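Long-range contact in uncharacterized protein (Listeria monocytogenes, PDB 3MAB), which is of unknown function but carries a TfoX C-terminal domain, an all-helical domain of the helix-hairpin-helix clan: residues G35-F40 with I76-F81. The protein carries 2 engineered substitutions. Sequence-based numbering, arbitrary orientation.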
ATOM      1  N   GLY B  35      13.946   4.264  -1.938  1.00 11.53           N
ATOM      2  CA  GLY B  35      13.624   3.001  -1.328  1.00 12.02           C
ATOM      3  C   GLY B  35      13.414   3.033   0.165  1.00 10.62           C
ATOM      4  O   GLY B  35      13.717   4.029   0.866  1.00 10.08           O
ATOM      5  N   SER B  36      12.898   1.919   0.698  1.00 11.05           N
ATOM      6  CA  SER B  36      12.435   1.906   2.065  1.00 10.87           C
ATOM      7  C   SER B  36      13.571   1.993   3.065  1.00  9.16           C
ATOM      8  O   SER B  36      13.420   2.644   4.100  1.00  9.71           O
ATOM      9  CB  SER B  36      11.582   0.705   2.364  1.00 10.81           C
ATOM     10  OG  SER B  36      12.317  -0.487   2.206  1.00 12.27           O
ATOM     11  N   LYS B  37      14.696   1.317   2.817  1.00  8.90           N
ATOM     12  CA  LYS B  37      15.771   1.312   3.805  1.00  8.70           C
ATOM     13  C   LYS B  37      16.388   2.708   3.953  1.00  8.62           C
ATOM     14  O   LYS B  37      16.611   3.192   5.067  1.00 10.21           O
ATOM     15  CB  LYS B  37      16.840   0.295   3.459  1.00 10.70           C
ATOM     16  CG  LYS B  37      16.340  -1.162   3.601  1.00 12.15           C
ATOM     17  CD  LYS B  37      17.533  -2.088   3.262  1.00 18.02           C
ATOM     18  CE  LYS B  37      17.115  -3.548   3.226  1.00 22.59           C
ATOM     19  NZ  LYS B  37      17.980  -4.364   2.303  1.00 23.20           N
ATOM     20  N   GLU B  38      16.664   3.353   2.820  1.00 11.04           N
ATOM     21  CA  GLU B  38      17.217   4.717   2.878  1.00 10.01           C
ATOM     22  C   GLU B  38      16.175   5.672   3.524  1.00 10.47           C
ATOM     23  O   GLU B  38      16.521   6.477   4.359  1.00 10.95           O
ATOM     24  CB  GLU B  38      17.601   5.239   1.510  1.00 11.01           C
ATOM     25  CG  GLU B  38      18.113   6.683   1.644  1.00 17.64           C
ATOM     26  CD  GLU B  38      18.709   7.301   0.425  1.00 20.12           C
ATOM     27  OE1 GLU B  38      19.244   6.616  -0.475  1.00 18.07           O
ATOM     28  OE2 GLU B  38      18.660   8.568   0.354  1.00 23.37           O
ATOM     29  N   ALA B  39      14.916   5.574   3.128  1.00  9.28           N
ATOM     30  CA  ALA B  39      13.901   6.474   3.690  1.00  9.21           C
ATOM     31  C   ALA B  39      13.804   6.269   5.210  1.00  8.49           C
ATOM     32  O   ALA B  39      13.763   7.221   5.989  1.00  9.77           O
ATOM     33  CB  ALA B  39      12.586   6.254   3.007  1.00 10.47           C
ATOM     34  N   PHE B  40      13.813   5.017   5.628  1.00  7.16           N
ATOM     35  CA  PHE B  40      13.779   4.688   7.048  1.00  8.29           C
ATOM     36  C   PHE B  40      14.979   5.290   7.759  1.00  7.90           C
ATOM     37  O   PHE B  40      14.805   5.884   8.806  1.00  9.35           O
ATOM     38  CB  PHE B  40      13.724   3.181   7.305  1.00  9.49           C
ATOM     39  CG  PHE B  40      13.671   2.832   8.733  1.00 10.13           C
ATOM     40  CD1 PHE B  40      12.459   2.771   9.365  1.00  9.66           C
ATOM     41  CD2 PHE B  40      14.806   2.581   9.487  1.00 11.07           C
ATOM     42  CE1 PHE B  40      12.361   2.512  10.693  1.00 12.32           C
ATOM     43  CE2 PHE B  40      14.678   2.299  10.850  1.00 13.97           C
ATOM     44  CZ  PHE B  40      13.448   2.260  11.426  1.00 13.94           C
ATOM     45  N   ILE B  76      11.732 -10.695   6.294  1.00 11.61           N
ATOM     46  CA  ILE B  76      12.938 -11.134   6.980  1.00 12.76           C
ATOM     47  C   ILE B  76      14.107 -10.237   6.646  1.00 11.06           C
ATOM     48  O   ILE B  76      14.912  -9.906   7.521  1.00 12.18           O
ATOM     49  CB  ILE B  76      13.187 -12.649   6.742  1.00 12.49           C
ATOM     50  CG1 ILE B  76      12.136 -13.422   7.540  1.00 15.40           C
ATOM     51  CG2 ILE B  76      14.633 -13.041   7.142  1.00 15.78           C
ATOM     52  CD1 ILE B  76      12.016 -14.878   7.126  1.00 17.23           C
ATOM     53  N   GLU B  77      14.254  -9.819   5.398  1.00 11.03           N
ATOM     54  CA  GLU B  77      15.304  -8.903   4.982  1.00 11.86           C
ATOM     55  C   GLU B  77      15.222  -7.591   5.774  1.00 10.99           C
ATOM     56  O   GLU B  77      16.247  -7.047   6.283  1.00 11.29           O
ATOM     57  CB  GLU B  77      15.180  -8.668   3.470  1.00 13.20           C
ATOM     58  CG  GLU B  77      16.147  -7.626   2.920  1.00 17.55           C
ATOM     59  CD  GLU B  77      15.865  -7.235   1.501  1.00 19.46           C
ATOM     60  OE1 GLU B  77      14.936  -7.780   0.883  1.00 20.99           O
ATOM     61  OE2 GLU B  77      16.620  -6.385   0.990  1.00 25.33           O
ATOM     62  N   LEU B  78      14.011  -7.073   5.949  1.00 10.22           N
ATOM     63  CA  LEU B  78      13.834  -5.805   6.603  1.00  9.32           C
ATOM     64  C   LEU B  78      14.125  -5.972   8.082  1.00  9.80           C
ATOM     65  O   LEU B  78      14.729  -5.093   8.700  1.00  9.96           O
ATOM     66  CB  LEU B  78      12.409  -5.281   6.363  1.00 10.34           C
ATOM     67  CG  LEU B  78      12.098  -4.934   4.912  1.00  8.50           C
ATOM     68  CD1 LEU B  78      10.628  -4.630   4.787  1.00 11.58           C
ATOM     69  CD2 LEU B  78      12.905  -3.803   4.340  1.00 13.16           C
ATOM     70  N   LYS B  79      13.674  -7.066   8.668  1.00 10.61           N
ATOM     71  CA  LYS B  79      13.954  -7.343  10.093  1.00 11.91           C
ATOM     72  C   LYS B  79      15.446  -7.457  10.358  1.00 11.62           C
ATOM     73  O   LYS B  79      15.946  -6.914  11.378  1.00 12.00           O
ATOM     74  CB  LYS B  79      13.258  -8.623  10.529  1.00 13.53           C
ATOM     75  CG  LYS B  79      13.409  -8.853  11.972  1.00 21.71           C
ATOM     76  CD  LYS B  79      12.638 -10.074  12.481  1.00 27.88           C
ATOM     77  CE  LYS B  79      11.173  -9.765  12.761  1.00 29.97           C
ATOM     78  NZ  LYS B  79      10.572 -10.712  13.759  1.00 34.89           N
ATOM     79  N   LYS B  80      16.176  -8.108   9.481  1.00 11.56           N
ATOM     80  CA  LYS B  80      17.628  -8.228   9.673  1.00 14.23           C
ATOM     81  C   LYS B  80      18.248  -6.835   9.668  1.00 13.34           C
ATOM     82  O   LYS B  80      19.133  -6.551  10.461  1.00 12.99           O
ATOM     83  CB  LYS B  80      18.240  -9.093   8.599  1.00 15.34           C
ATOM     84  CG  LYS B  80      17.917 -10.514   8.706  1.00 22.02           C
ATOM     85  CD  LYS B  80      17.956 -11.107  10.127  1.00 28.55           C
ATOM     86  CE  LYS B  80      16.798 -12.129  10.318  1.00 31.99           C
ATOM     87  NZ  LYS B  80      15.429 -11.542  10.053  1.00 28.85           N
ATOM     88  N   PHE B  81      17.857  -5.984   8.759  1.00 11.08           N
ATOM     89  CA  PHE B  81      18.359  -4.599   8.640  1.00 10.61           C
ATOM     90  C   PHE B  81      18.035  -3.836   9.908  1.00  9.72           C
ATOM     91  O   PHE B  81      18.918  -3.257  10.547  1.00 10.13           O
ATOM     92  CB  PHE B  81      17.796  -3.961   7.393  1.00 10.57           C
ATOM     93  CG  PHE B  81      18.001  -2.482   7.302  1.00 13.31           C
ATOM     94  CD1 PHE B  81      19.271  -1.923   7.137  1.00 18.17           C
ATOM     95  CD2 PHE B  81      16.940  -1.655   7.416  1.00 16.48           C
ATOM     96  CE1 PHE B  81      19.425  -0.560   7.041  1.00 16.87           C
ATOM     97  CE2 PHE B  81      17.096  -0.280   7.325  1.00 19.92           C
ATOM     98  CZ  PHE B  81      18.338   0.237   7.127  1.00 17.94           C
TER
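One face of the Phe81 ring carries the aliphatic chain of Lys37. Lys37 CG sits 3.8 Å above the ring plane, nearer the CD2-CE2 side than the centre, in a CH-pi contact 20° off the ring normal. CB of Lys37 lies 3.9 Å from Phe81 CE2, and CD passes above the CG end of the ring. The lysine thus crosses the ring obliquely, running from the rim toward the backbone of helix 72-85. The Phe40 ring makes a looser apolar contact, with Phe40 CD2 4.3 Å from Phe81 CE2. CB of Phe81 points toward segment 35-40, and CG is anti to the backbone N (chi1 168°), which lays the ring against the lysine chain.

Lys37 is extended beyond CG, so its amine travels past the ring to Glu77. Lys37 NZ donates to Glu77 OE2 at 2.8 Å in a salt bridge, and OE2 accepts on its anti lone pair, the one away from OE1. The lysine chain runs roughly perpendicular to the glutamate. Glu77 OE1 pairs with Lys74, so the carboxylate is held between two lysines, which probably stabilises its charged form. Leu78 CD2 comes within 4.0 Å of Ser36 OG, whose hydrogen bond goes to Glu59.

The axes of segments 35-40 and 76-81 come within 11.6 Å and run in the same general direction, 26° apart, so long side chains span the gap. The two segments bury 281 Å² between them, both sides summed. The contact joins helix 28-46 to helix 72-85 within the TfoX C-terminal domain. Helix 52-63 packs against both: Leu58 and Leu55 touch Ser36 and Phe40, while Tyr56 and Glu59 touch Leu78. Phe40 also meets the Trp44 ring, and Phe81 rests on Leu41 of helix 28-46.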